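Local atomic coordinates of serine--tRNA ligase, cytoplasmic (Candida albicans, PDB entry 3QO8), a protein that catalyses the ATP-dependent attachment of serine to tRNA(Ser), activating the amino acid as seryl-adenylate before transferring it to the acceptor end of the tRNA. Residues S21-R25 and V108-E114; V116-E122 and I339-L344; S312-F316 and A349-D353; F7-K11 and I35-Y39. Numbering follows the deposited sequence.

Contact 1. Residues S21-R25 and V108-E114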
loop_
_atom_site.group_PDB
_atom_site.type_symbol
_atom_site.label_atom_id
_atom_site.label_comp_id
_atom_site.label_asym_id
_atom_site.label_seq_id
_atom_site.Cartn_x
_atom_site.Cartn_y
_atom_site.Cartn_z
ATOM N N SER A 21 -6.488 -34.997 -13.931
ATOM C CA SER A 21 -5.842 -33.764 -13.510
ATOM C C SER A 21 -6.020 -33.587 -12.013
ATOM O O SER A 21 -5.061 -33.279 -11.304
ATOM C CB SER A 21 -6.428 -32.553 -14.249
ATOM O OG SER A 21 -5.794 -31.358 -13.832
ATOM N N GLN A 22 -7.247 -33.781 -11.532
ATOM C CA GLN A 22 -7.530 -33.670 -10.098
ATOM C C GLN A 22 -6.611 -34.579 -9.284
ATOM O O GLN A 22 -6.115 -34.204 -8.219
ATOM C CB GLN A 22 -8.993 -34.008 -9.812
ATOM C CG GLN A 22 -9.978 -32.904 -10.258
ATOM C CD GLN A 22 -9.727 -31.589 -9.551
ATOM O OE1 GLN A 22 -9.049 -30.707 -10.074
ATOM N NE2 GLN A 22 -10.266 -31.454 -8.348
ATOM N N LYS A 23 -6.396 -35.779 -9.803
ATOM C CA LYS A 23 -5.553 -36.767 -9.142
ATOM C C LYS A 23 -4.116 -36.268 -9.065
ATOM O O LYS A 23 -3.489 -36.321 -8.005
ATOM C CB LYS A 23 -5.622 -38.090 -9.901
ATOM C CG LYS A 23 -5.387 -39.327 -9.052
ATOM C CD LYS A 23 -5.951 -40.546 -9.766
ATOM C CE LYS A 23 -7.362 -40.247 -10.280
ATOM N NZ LYS A 23 -7.955 -41.352 -11.086
ATOM N N LYS A 24 -3.600 -35.771 -10.187
ATOM C CA LYS A 24 -2.259 -35.181 -10.222
ATOM C C LYS A 24 -2.114 -34.039 -9.225
ATOM O O LYS A 24 -1.051 -33.852 -8.636
ATOM C CB LYS A 24 -1.937 -34.663 -11.622
ATOM C CG LYS A 24 -1.842 -35.740 -12.676
ATOM C CD LYS A 24 -1.324 -35.160 -13.967
ATOM C CE LYS A 24 -1.451 -36.135 -15.112
ATOM N NZ LYS A 24 -1.117 -35.422 -16.381
ATOM N N ARG A 25 -3.188 -33.275 -9.054
ATOM C CA ARG A 25 -3.184 -32.108 -8.180
ATOM C C ARG A 25 -3.215 -32.518 -6.712
ATOM O O ARG A 25 -2.885 -31.727 -5.830
ATOM C CB ARG A 25 -4.397 -31.206 -8.482
ATOM C CG ARG A 25 -4.223 -30.293 -9.695
ATOM C CD ARG A 25 -5.427 -29.341 -9.899
ATOM N NE ARG A 25 -5.148 -28.463 -11.028
ATOM C CZ ARG A 25 -4.367 -27.393 -10.941
ATOM N NH1 ARG A 25 -3.821 -27.058 -9.773
ATOM N NH2 ARG A 25 -4.123 -26.666 -12.016
ATOM N N VAL A 108 -12.740 -26.912 -8.931
ATOM C CA VAL A 108 -11.876 -27.732 -9.775
ATOM C C VAL A 108 -10.731 -26.915 -10.375
ATOM O O VAL A 108 -10.954 -25.899 -11.039
ATOM C CB VAL A 108 -12.672 -28.409 -10.907
ATOM C CG1 VAL A 108 -11.751 -29.269 -11.777
ATOM C CG2 VAL A 108 -13.811 -29.248 -10.329
ATOM N N GLY A 109 -9.505 -27.368 -10.141
ATOM C CA GLY A 109 -8.331 -26.717 -10.691
ATOM C C GLY A 109 -8.236 -26.854 -12.198
ATOM O O GLY A 109 -8.867 -27.719 -12.801
ATOM N N ASN A 110 -7.453 -25.975 -12.809
ATOM C CA ASN A 110 -7.220 -26.010 -14.244
ATOM C C ASN A 110 -6.596 -27.362 -14.642
ATOM O O ASN A 110 -5.956 -28.029 -13.817
ATOM C CB ASN A 110 -6.284 -24.859 -14.623
ATOM C CG ASN A 110 -6.386 -24.483 -16.082
ATOM O OD1 ASN A 110 -7.128 -25.097 -16.837
ATOM N ND2 ASN A 110 -5.654 -23.447 -16.481
ATOM N N ILE A 111 -6.783 -27.769 -15.895
ATOM C CA ILE A 111 -6.203 -29.029 -16.370
ATOM C C ILE A 111 -4.688 -28.953 -16.388
ATOM O O ILE A 111 -4.106 -28.138 -17.107
ATOM C CB ILE A 111 -6.662 -29.380 -17.794
ATOM C CG1 ILE A 111 -8.188 -29.419 -17.873
ATOM C CG2 ILE A 111 -6.040 -30.713 -18.246
ATOM C CD1 ILE A 111 -8.808 -30.157 -16.741
ATOM N N VAL A 112 -4.048 -29.804 -15.599
ATOM C CA VAL A 112 -2.595 -29.852 -15.578
ATOM C C VAL A 112 -2.030 -30.311 -16.917
ATOM O O VAL A 112 -2.397 -31.361 -17.442
ATOM C CB VAL A 112 -2.068 -30.772 -14.469
ATOM C CG1 VAL A 112 -0.556 -30.797 -14.514
ATOM C CG2 VAL A 112 -2.569 -30.286 -13.118
ATOM N N HIS A 113 -1.127 -29.504 -17.456
ATOM C CA HIS A 113 -0.522 -29.781 -18.742
ATOM C C HIS A 113 0.231 -31.110 -18.694
ATOM O O HIS A 113 0.901 -31.430 -17.709
ATOM C CB HIS A 113 0.407 -28.635 -19.130
ATOM C CG HIS A 113 0.882 -28.697 -20.546
ATOM N ND1 HIS A 113 2.150 -29.115 -20.886
ATOM C CD2 HIS A 113 0.258 -28.403 -21.710
ATOM C CE1 HIS A 113 2.292 -29.065 -22.198
ATOM N NE2 HIS A 113 1.160 -28.635 -22.722
ATOM N N GLU A 114 0.093 -31.891 -19.759
ATOM C CA GLU A 114 0.695 -33.225 -19.824
ATOM C C GLU A 114 2.196 -33.267 -19.577
ATOM O O GLU A 114 2.740 -34.311 -19.218
ATOM C CB GLU A 114 0.381 -33.877 -21.171
ATOM C CG GLU A 114 -1.063 -34.321 -21.305
ATOM C CD GLU A 114 -1.412 -35.454 -20.355
ATOM O OE1 GLU A 114 -0.486 -35.999 -19.712
ATOM O OE2 GLU A 114 -2.611 -35.803 -20.252
HETATM O O HOH W 1 -7.758 -30.203 -12.466
HETATM O O HOH W 2 -9.126 -28.861 -7.757
HETATM O O HOH W 3 1.081 -33.876 -16.220
HETATM O O HOH W 4 -3.374 -33.553 -16.321
#
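Ser21-Arg25 of helix 15-25 lie against the extended linker that leaves helix 74-107, and most of the polar groups between them are paired. The clearest bond runs from the backbone N of Val112 to Ser21 OG, 2.9 Å and nearly straight. Arg25 grips the linker with two bonds to one acceptor: its NE and NH2 each lie 2.9 Å from Asn110 O. Arg25 NH1 bonds Asn345 O. The guanidinium is sandwiched, with Gly109 CA over one face and Val112 CG2 over the other. A side chain at Gly109 would clash with Arg25 NE.

Gln22 OE1 takes a weak bond from Gly109 N at 3.4 Å. The shorter partner of Gly109 N is a water at 2.8 Å, which also accepts from Gln22 NE2 at 2.9 Å. Gln22 NE2 also bonds Ser28 O. A second water sits among Ser21 OG, Gln22 OE1 and Gly109 O, with more acceptors around it than it has protons to give. Lys24 NZ makes a weak salt bridge of 3.4 Å to Glu114 OE1, and two more waters link it to Val112 O and His113 O. The side chain of Asn110 turns away to Thr374 and Ala347, and Val108 O bonds Tyr376 OH.

The linker is thus held between two domains. Val108 packs on helix 30-65 of the tRNA-binding N-terminal domain, while His113 pairs by backbone with Ala349, just before strand 350-358 of the catalytic core.

Contact 2. Residues V116-E122 and I339-L344. With MG (magnesium ion), chain E.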
loop_
_atom_site.group_PDB
_atom_site.type_symbol
_atom_site.label_atom_id
_atom_site.label_comp_id
_atom_site.label_asym_id
_atom_site.label_seq_id
_atom_site.Cartn_x
_atom_site.Cartn_y
_atom_site.Cartn_z
ATOM N N VAL A 116 3.794 -31.677 -17.254
ATOM C CA VAL A 116 4.103 -31.463 -15.840
ATOM C C VAL A 116 4.314 -32.785 -15.092
ATOM O O VAL A 116 3.531 -33.717 -15.247
ATOM C CB VAL A 116 2.992 -30.636 -15.135
ATOM C CG1 VAL A 116 3.257 -30.522 -13.633
ATOM C CG2 VAL A 116 2.882 -29.228 -15.759
ATOM N N VAL A 117 5.377 -32.859 -14.292
ATOM C CA VAL A 117 5.645 -34.043 -13.474
ATOM C C VAL A 117 4.517 -34.289 -12.479
ATOM O O VAL A 117 4.117 -33.385 -11.754
ATOM C CB VAL A 117 6.975 -33.911 -12.699
ATOM C CG1 VAL A 117 7.128 -35.052 -11.681
ATOM C CG2 VAL A 117 8.144 -33.900 -13.665
ATOM N N ASP A 118 4.011 -35.515 -12.450
ATOM C CA ASP A 118 2.940 -35.878 -11.536
ATOM C C ASP A 118 3.493 -36.287 -10.168
ATOM O O ASP A 118 3.976 -37.403 -9.999
ATOM C CB ASP A 118 2.110 -37.011 -12.141
ATOM C CG ASP A 118 1.076 -37.559 -11.177
ATOM O OD1 ASP A 118 0.904 -36.979 -10.082
ATOM O OD2 ASP A 118 0.421 -38.560 -11.520
ATOM N N SER A 119 3.411 -35.390 -9.189
ATOM C CA SER A 119 3.934 -35.684 -7.857
ATOM C C SER A 119 3.481 -34.655 -6.841
ATOM O O SER A 119 3.158 -33.525 -7.192
ATOM C CB SER A 119 5.464 -35.702 -7.879
ATOM O OG SER A 119 5.980 -35.961 -6.584
ATOM N N GLN A 120 3.473 -35.050 -5.573
ATOM C CA GLN A 120 3.148 -34.130 -4.495
ATOM C C GLN A 120 4.422 -33.644 -3.813
ATOM O O GLN A 120 4.369 -32.860 -2.870
ATOM C CB GLN A 120 2.244 -34.818 -3.476
ATOM C CG GLN A 120 1.029 -35.485 -4.091
ATOM C CD GLN A 120 0.084 -34.496 -4.755
ATOM O OE1 GLN A 120 -0.316 -33.494 -4.157
ATOM N NE2 GLN A 120 -0.277 -34.776 -5.998
ATOM N N ASP A 121 5.565 -34.103 -4.310
ATOM C CA ASP A 121 6.846 -33.860 -3.656
ATOM C C ASP A 121 7.765 -33.019 -4.536
ATOM O O ASP A 121 8.219 -33.475 -5.588
ATOM C CB ASP A 121 7.508 -35.200 -3.323
ATOM C CG ASP A 121 8.768 -35.049 -2.487
ATOM O OD1 ASP A 121 9.246 -33.908 -2.297
ATOM O OD2 ASP A 121 9.291 -36.088 -2.025
ATOM N N GLU A 122 8.040 -31.795 -4.086
ATOM C CA GLU A 122 8.906 -30.862 -4.807
ATOM C C GLU A 122 10.280 -31.432 -5.110
ATOM O O GLU A 122 10.981 -30.927 -5.991
ATOM C CB GLU A 122 9.082 -29.562 -4.020
ATOM C CG GLU A 122 7.847 -28.691 -3.939
ATOM C CD GLU A 122 8.096 -27.442 -3.120
ATOM O OE1 GLU A 122 9.281 -27.100 -2.898
ATOM O OE2 GLU A 122 7.110 -26.808 -2.690
ATOM N N ILE A 339 7.632 -27.001 -11.724
ATOM C CA ILE A 339 6.946 -27.324 -10.476
ATOM C C ILE A 339 6.018 -28.538 -10.610
ATOM O O ILE A 339 5.243 -28.637 -11.571
ATOM C CB ILE A 339 6.143 -26.088 -9.959
ATOM C CG1 ILE A 339 7.076 -24.893 -9.758
ATOM C CG2 ILE A 339 5.416 -26.418 -8.662
ATOM C CD1 ILE A 339 8.202 -25.146 -8.727
ATOM N N VAL A 340 6.083 -29.446 -9.637
ATOM C CA VAL A 340 5.275 -30.670 -9.671
ATOM C C VAL A 340 3.782 -30.362 -9.596
ATOM O O VAL A 340 3.379 -29.344 -9.027
ATOM C CB VAL A 340 5.640 -31.649 -8.521
ATOM C CG1 VAL A 340 7.054 -32.196 -8.708
ATOM C CG2 VAL A 340 5.488 -30.962 -7.159
ATOM N N SER A 341 2.968 -31.258 -10.147
ATOM C CA SER A 341 1.520 -31.041 -10.217
ATOM C C SER A 341 0.891 -30.701 -8.867
ATOM O O SER A 341 -0.031 -29.896 -8.800
ATOM C CB SER A 341 0.818 -32.254 -10.820
ATOM O OG SER A 341 1.180 -33.445 -10.127
ATOM N N GLY A 342 1.393 -31.312 -7.798
ATOM C CA GLY A 342 0.793 -31.161 -6.484
ATOM C C GLY A 342 1.016 -29.810 -5.837
ATOM O O GLY A 342 0.431 -29.517 -4.798
ATOM N N GLU A 343 1.854 -28.987 -6.464
ATOM C CA GLU A 343 2.187 -27.658 -5.963
ATOM C C GLU A 343 1.680 -26.524 -6.860
ATOM O O GLU A 343 2.060 -25.368 -6.679
ATOM C CB GLU A 343 3.705 -27.539 -5.816
ATOM C CG GLU A 343 4.280 -28.451 -4.756
ATOM C CD GLU A 343 4.026 -27.920 -3.363
ATOM O OE1 GLU A 343 4.441 -26.774 -3.091
ATOM O OE2 GLU A 343 3.406 -28.636 -2.551
ATOM N N LEU A 344 0.842 -26.849 -7.838
ATOM C CA LEU A 344 0.251 -25.816 -8.693
ATOM C C LEU A 344 -1.001 -25.244 -8.044
ATOM O O LEU A 344 -1.826 -25.994 -7.528
ATOM C CB LEU A 344 -0.128 -26.394 -10.065
ATOM C CG LEU A 344 0.999 -26.971 -10.918
ATOM C CD1 LEU A 344 0.448 -27.516 -12.231
ATOM C CD2 LEU A 344 2.065 -25.911 -11.158
HETATM MG MG MG E . -3.022 -27.053 -5.820
HETATM O O HOH W 5 -0.113 -31.363 -2.664
HETATM O O HOH W 6 2.380 -30.924 -2.781
HETATM O O HOH W 7 -2.155 -28.982 -7.156
HETATM O O HOH W 8 -3.736 -25.026 -4.429
HETATM O O HOH W 9 -5.204 -27.177 -7.125
HETATM O O HOH W 10 -4.168 -28.176 -3.996
#
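Val116 opens the contact by placing CG1 3.4 Å from Ile339 O and 4.3 Å from Leu344 CD1. At Val117 the backbone engages: Ser341 N donates to Val117 O at 2.9 Å, and the CG1 atoms of Val117 and Val340 meet at 4.1 Å. Asp118 CA lies 3.3 Å from Ser341 OG. Ser119 bonds twice, its N to Ser341 OG (3.1 Å) and its O from Gly342 N (2.9 Å). Its own OG accepts from Asp121 N, forming an ST turn. Gln120 OE1 lies 3.5 Å from Gly342 CA, and a water lies within hydrogen-bonding distance of both Gln120 OE1 and Gly342 O. Asp121 O rests on Val340 CG1 at 3.6 Å. Glu122 OE2 ends 2.7 Å from Glu343 OE1, two like-charged groups close together.

Ser341 OG also bonds Lys24 O, so helix 15-25 joins in. Beyond the turn, Leu344 O binds a magnesium ion at 2.3 Å, with four waters as further ligands. Two backbone-to-backbone bonds and one to Ser341 OG thus fasten the linker to the 3-10 turn between strands 334-338 and 350-358 of the catalytic core.

Contact 3. Residues S312-F316 and A349-D353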
loop_
_atom_site.group_PDB
_atom_site.type_symbol
_atom_site.label_atom_id
_atom_site.label_comp_id
_atom_site.label_asym_id
_atom_site.label_seq_id
_atom_site.Cartn_x
_atom_site.Cartn_y
_atom_site.Cartn_z
ATOM N N SER A 312 -0.199 -19.410 -26.398
ATOM C CA SER A 312 0.199 -19.206 -25.009
ATOM C C SER A 312 1.441 -19.998 -24.641
ATOM O O SER A 312 2.262 -19.543 -23.846
ATOM C CB SER A 312 -0.939 -19.545 -24.051
ATOM O OG SER A 312 -1.301 -20.903 -24.174
ATOM N N TRP A 313 1.580 -21.199 -25.194
ATOM C CA TRP A 313 2.721 -22.017 -24.814
ATOM C C TRP A 313 4.049 -21.426 -25.298
ATOM O O TRP A 313 5.047 -21.445 -24.578
ATOM C CB TRP A 313 2.515 -23.483 -25.216
ATOM C CG TRP A 313 1.291 -24.030 -24.537
ATOM C CD1 TRP A 313 0.082 -24.300 -25.113
ATOM C CD2 TRP A 313 1.136 -24.304 -23.135
ATOM N NE1 TRP A 313 -0.807 -24.745 -24.163
ATOM C CE2 TRP A 313 -0.185 -24.759 -22.942
ATOM C CE3 TRP A 313 1.986 -24.210 -22.028
ATOM C CZ2 TRP A 313 -0.672 -25.132 -21.688
ATOM C CZ3 TRP A 313 1.496 -24.574 -20.781
ATOM C CH2 TRP A 313 0.184 -25.033 -20.623
ATOM N N GLU A 314 4.049 -20.870 -26.499
ATOM C CA GLU A 314 5.203 -20.126 -26.990
ATOM C C GLU A 314 5.445 -18.873 -26.134
ATOM O O GLU A 314 6.583 -18.523 -25.831
ATOM C CB GLU A 314 4.984 -19.740 -28.454
ATOM C CG GLU A 314 6.116 -18.952 -29.087
ATOM C CD GLU A 314 5.813 -18.547 -30.524
ATOM O OE1 GLU A 314 4.741 -17.943 -30.771
ATOM O OE2 GLU A 314 6.647 -18.838 -31.410
ATOM N N GLU A 315 4.371 -18.201 -25.730
ATOM C CA GLU A 315 4.523 -17.013 -24.892
ATOM C C GLU A 315 5.121 -17.359 -23.531
ATOM O O GLU A 315 5.942 -16.604 -23.003
ATOM C CB GLU A 315 3.187 -16.310 -24.685
ATOM C CG GLU A 315 3.334 -14.960 -23.962
ATOM C CD GLU A 315 4.078 -13.923 -24.790
ATOM O OE1 GLU A 315 4.028 -14.005 -26.037
ATOM O OE2 GLU A 315 4.706 -13.017 -24.192
ATOM N N PHE A 316 4.689 -18.486 -22.960
ATOM C CA PHE A 316 5.220 -18.959 -21.672
ATOM C C PHE A 316 6.747 -19.061 -21.740
ATOM O O PHE A 316 7.453 -18.621 -20.828
ATOM C CB PHE A 316 4.595 -20.326 -21.326
ATOM C CG PHE A 316 5.144 -20.969 -20.069
ATOM C CD1 PHE A 316 4.541 -20.758 -18.844
ATOM C CD2 PHE A 316 6.241 -21.826 -20.130
ATOM C CE1 PHE A 316 5.029 -21.368 -17.685
ATOM C CE2 PHE A 316 6.746 -22.436 -18.968
ATOM C CZ PHE A 316 6.134 -22.213 -17.751
ATOM N N ALA A 349 -1.962 -24.151 -15.343
ATOM C CA ALA A 349 -1.857 -25.420 -16.053
ATOM C C ALA A 349 -0.399 -25.888 -16.057
ATOM O O ALA A 349 -0.132 -27.078 -16.164
ATOM C CB ALA A 349 -2.379 -25.297 -17.484
ATOM N N LYS A 350 0.529 -24.942 -15.931
ATOM C CA LYS A 350 1.962 -25.240 -15.903
ATOM C C LYS A 350 2.675 -24.092 -15.218
ATOM O O LYS A 350 2.321 -22.929 -15.443
ATOM C CB LYS A 350 2.497 -25.384 -17.330
ATOM C CG LYS A 350 3.974 -25.776 -17.426
ATOM C CD LYS A 350 4.416 -25.875 -18.876
ATOM C CE LYS A 350 5.878 -26.308 -18.993
ATOM N NZ LYS A 350 6.135 -27.707 -18.514
ATOM N N LYS A 351 3.685 -24.399 -14.404
ATOM C CA LYS A 351 4.450 -23.357 -13.732
ATOM C C LYS A 351 5.950 -23.661 -13.681
ATOM O O LYS A 351 6.352 -24.788 -13.389
ATOM C CB LYS A 351 3.921 -23.158 -12.315
ATOM C CG LYS A 351 4.600 -22.038 -11.548
ATOM C CD LYS A 351 3.810 -21.717 -10.304
ATOM C CE LYS A 351 4.469 -22.305 -9.086
ATOM N NZ LYS A 351 3.602 -22.163 -7.895
ATOM N N TYR A 352 6.767 -22.654 -13.981
ATOM C CA TYR A 352 8.220 -22.729 -13.810
ATOM C C TYR A 352 8.603 -21.738 -12.745
ATOM O O TYR A 352 8.111 -20.612 -12.752
ATOM C CB TYR A 352 8.963 -22.306 -15.078
ATOM C CG TYR A 352 9.154 -23.362 -16.148
ATOM C CD1 TYR A 352 8.579 -24.620 -16.045
ATOM C CD2 TYR A 352 9.922 -23.084 -17.274
ATOM C CE1 TYR A 352 8.762 -25.563 -17.040
ATOM C CE2 TYR A 352 10.104 -24.013 -18.264
ATOM C CZ TYR A 352 9.528 -25.249 -18.147
ATOM O OH TYR A 352 9.731 -26.164 -19.152
ATOM N N ASP A 353 9.507 -22.125 -11.852
ATOM C CA ASP A 353 10.077 -21.159 -10.929
ATOM C C ASP A 353 11.534 -20.922 -11.319
ATOM O O ASP A 353 12.234 -21.845 -11.762
ATOM C CB ASP A 353 10.019 -21.664 -9.481
ATOM C CG ASP A 353 8.633 -21.538 -8.859
ATOM O OD1 ASP A 353 7.664 -21.178 -9.570
ATOM O OD2 ASP A 353 8.516 -21.822 -7.650
#
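This is a helix-on-sheet contact of the class II synthetase catalytic core. Helix 312-329 packs on the mixed, largely antiparallel sheet of that core, and its short segment is nearly parallel to strand 350-353, at 8° with the axes 11.2 Å apart. Ala349 and Lys350 form a classic beta bulge opposite Asn372.

Trp313 takes the m rotamer, which carries the far edge of its indole over the bulge. There CZ3 lies 3.7 Å from Lys350 CB and CH2 4.1 Å from Ala349 CB. Phe316, in t, has its CA-to-CB bond toward the strand. Lys350 is extended through three trans torsions, so its aliphatic chain passes over one face of the Phe316 ring. A final turn at chi4 (p) takes NZ to Ser115. Lys351 points away from the helix, its side chain about 4 Å from a bound magnesium ion and 6 Å from the seryl-adenylate analogue (nearest atoms). Tyr352, in m, offers its face to Phe316. The two rings form a T-shaped stack, with centroids 4.9 Å apart and planes at 72°, and Phe316 CZ comes to 3.6 Å from Tyr352 CG.

Contact 4. Residues F7-K11 and I35-Y39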
loop_
_atom_site.group_PDB
_atom_site.type_symbol
_atom_site.label_atom_id
_atom_site.label_comp_id
_atom_site.label_asym_id
_atom_site.label_seq_id
_atom_site.Cartn_x
_atom_site.Cartn_y
_atom_site.Cartn_z
ATOM N N PHE A 7 -16.910 -30.928 -18.740
ATOM C CA PHE A 7 -17.301 -32.065 -17.900
ATOM C C PHE A 7 -18.277 -33.001 -18.615
ATOM O O PHE A 7 -18.615 -34.060 -18.102
ATOM C CB PHE A 7 -17.956 -31.571 -16.601
ATOM C CG PHE A 7 -17.042 -30.744 -15.734
ATOM C CD1 PHE A 7 -16.404 -31.310 -14.639
ATOM C CD2 PHE A 7 -16.821 -29.405 -16.020
ATOM C CE1 PHE A 7 -15.554 -30.560 -13.843
ATOM C CE2 PHE A 7 -15.974 -28.644 -15.232
ATOM C CZ PHE A 7 -15.336 -29.225 -14.139
ATOM N N LEU A 8 -18.741 -32.597 -19.793
ATOM C CA LEU A 8 -19.874 -33.265 -20.435
ATOM C C LEU A 8 -19.475 -33.970 -21.724
ATOM O O LEU A 8 -19.237 -33.327 -22.750
ATOM C CB LEU A 8 -20.981 -32.249 -20.705
ATOM C CG LEU A 8 -21.377 -31.483 -19.437
ATOM C CD1 LEU A 8 -22.339 -30.343 -19.750
ATOM C CD2 LEU A 8 -21.963 -32.457 -18.412
ATOM N N VAL A 9 -19.395 -35.294 -21.654
ATOM C CA VAL A 9 -19.034 -36.112 -22.802
ATOM C C VAL A 9 -19.940 -35.806 -23.990
ATOM O O VAL A 9 -19.490 -35.751 -25.135
ATOM C CB VAL A 9 -19.133 -37.618 -22.467
ATOM C CG1 VAL A 9 -19.530 -38.406 -23.685
ATOM C CG2 VAL A 9 -17.814 -38.119 -21.920
ATOM N N GLU A 10 -21.219 -35.599 -23.706
ATOM C CA GLU A 10 -22.209 -35.405 -24.759
ATOM C C GLU A 10 -22.034 -34.045 -25.427
ATOM O O GLU A 10 -22.578 -33.796 -26.503
ATOM C CB GLU A 10 -23.623 -35.546 -24.191
ATOM C CG GLU A 10 -23.989 -34.471 -23.162
ATOM C CD GLU A 10 -23.643 -34.856 -21.723
ATOM O OE1 GLU A 10 -22.601 -35.521 -21.496
ATOM O OE2 GLU A 10 -24.428 -34.490 -20.818
ATOM N N LYS A 11 -21.266 -33.170 -24.784
ATOM C CA LYS A 11 -21.044 -31.824 -25.290
ATOM C C LYS A 11 -19.641 -31.672 -25.854
ATOM O O LYS A 11 -19.218 -30.568 -26.193
ATOM C CB LYS A 11 -21.268 -30.798 -24.180
ATOM C CG LYS A 11 -22.706 -30.690 -23.716
ATOM C CD LYS A 11 -23.502 -29.769 -24.617
ATOM C CE LYS A 11 -24.897 -29.539 -24.065
ATOM N NZ LYS A 11 -25.604 -28.440 -24.781
ATOM N N ILE A 35 -20.312 -32.935 -10.242
ATOM C CA ILE A 35 -20.592 -31.849 -11.163
ATOM C C ILE A 35 -21.466 -32.362 -12.305
ATOM O O ILE A 35 -22.453 -31.730 -12.677
ATOM C CB ILE A 35 -19.286 -31.221 -11.671
ATOM C CG1 ILE A 35 -18.702 -30.325 -10.579
ATOM C CG2 ILE A 35 -19.517 -30.433 -12.953
ATOM C CD1 ILE A 35 -17.243 -30.036 -10.737
ATOM N N ILE A 36 -21.136 -33.542 -12.822
ATOM C CA ILE A 36 -21.916 -34.134 -13.900
ATOM C C ILE A 36 -23.350 -34.440 -13.464
ATOM O O ILE A 36 -24.298 -34.190 -14.211
ATOM C CB ILE A 36 -21.245 -35.410 -14.448
ATOM C CG1 ILE A 36 -19.870 -35.071 -15.033
ATOM C CG2 ILE A 36 -22.133 -36.075 -15.487
ATOM C CD1 ILE A 36 -19.038 -36.320 -15.438
ATOM N N ALA A 37 -23.514 -34.968 -12.255
ATOM C CA ALA A 37 -24.846 -35.305 -11.764
ATOM C C ALA A 37 -25.703 -34.046 -11.648
ATOM O O ALA A 37 -26.811 -33.971 -12.196
ATOM C CB ALA A 37 -24.760 -36.027 -10.423
ATOM N N GLU A 38 -25.181 -33.047 -10.945
ATOM C CA GLU A 38 -25.917 -31.806 -10.752
ATOM C C GLU A 38 -26.261 -31.144 -12.083
ATOM O O GLU A 38 -27.330 -30.559 -12.235
ATOM C CB GLU A 38 -25.144 -30.864 -9.832
ATOM C CG GLU A 38 -24.770 -31.529 -8.512
ATOM C CD GLU A 38 -24.516 -30.539 -7.392
ATOM O OE1 GLU A 38 -24.522 -29.316 -7.655
ATOM O OE2 GLU A 38 -24.318 -30.990 -6.244
ATOM N N TYR A 39 -25.374 -31.255 -13.064
ATOM C CA TYR A 39 -25.702 -30.713 -14.372
ATOM C C TYR A 39 -26.951 -31.374 -14.959
ATOM O O TYR A 39 -27.800 -30.711 -15.565
ATOM C CB TYR A 39 -24.548 -30.865 -15.351
ATOM C CG TYR A 39 -24.960 -30.460 -16.745
ATOM C CD1 TYR A 39 -24.984 -29.120 -17.118
ATOM C CD2 TYR A 39 -25.350 -31.411 -17.675
ATOM C CE1 TYR A 39 -25.370 -28.742 -18.383
ATOM C CE2 TYR A 39 -25.737 -31.043 -18.944
ATOM C CZ TYR A 39 -25.746 -29.708 -19.294
ATOM O OH TYR A 39 -26.131 -29.337 -20.559
#
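Near the N-terminus, the loop ahead of helix 15-25 rests on the start of the long helix 30-65. No hydrogen bond crosses, so the fit depends on shape.

Phe7 is the largest bump. Its ring enters beside Ile35, with CE1 3.6 Å from Ile35 CD1. Ile35 CG2 sits over the ring face, 3.9 Å from the centroid, in a CH-pi contact. Val108 and Ile18 also touch Phe7, so helix 15-25, helix 30-65 and the loop after helix 74-107 all meet this residue. Ile36 fills the gap next to the loop backbone, its CG1 3.5 Å from Phe7 O. One turn on from Ile35, Tyr39 presents its ring face to Leu8 CD1, which lies 3.5 Å from the centroid and close to the ring normal. At the outer margin, Lys11 CE lies 3.7 Å from Tyr39 OH, and Glu10 OE2 is 4.1 Å from Tyr39 CE2.

The contact joins the N-terminal loop to the base of the helical arm that binds tRNA. With carbon meeting carbon and ring faces, van der Waals and CH-pi forces hold it, and the charged groups stay at the solvent edge.

Contact 4 lies in the N-terminal domain, and contact 1 where that domain meets the linker to the core. Contact 3 belongs to the catalytic core, and contact 2 bridges the linker and the core. Contact 1 is the most buried, yet it is polar and rich in water. Contacts 2, 3 and 4 are only partly buried. Contact 2 also relies on backbone bonds, but contacts 3 and 4 have no hydrogen bond of any kind between their segments and use rings and aliphatic groups. The linker after helix 74-107 serves contacts 1 and 2, and Lys24 O meets Ser341 OG between them. Ile339 pairs with Lys351 of contact 3. Val108 touches Phe7 and Ile35 of contact 4, which lies farthest from the chain centre.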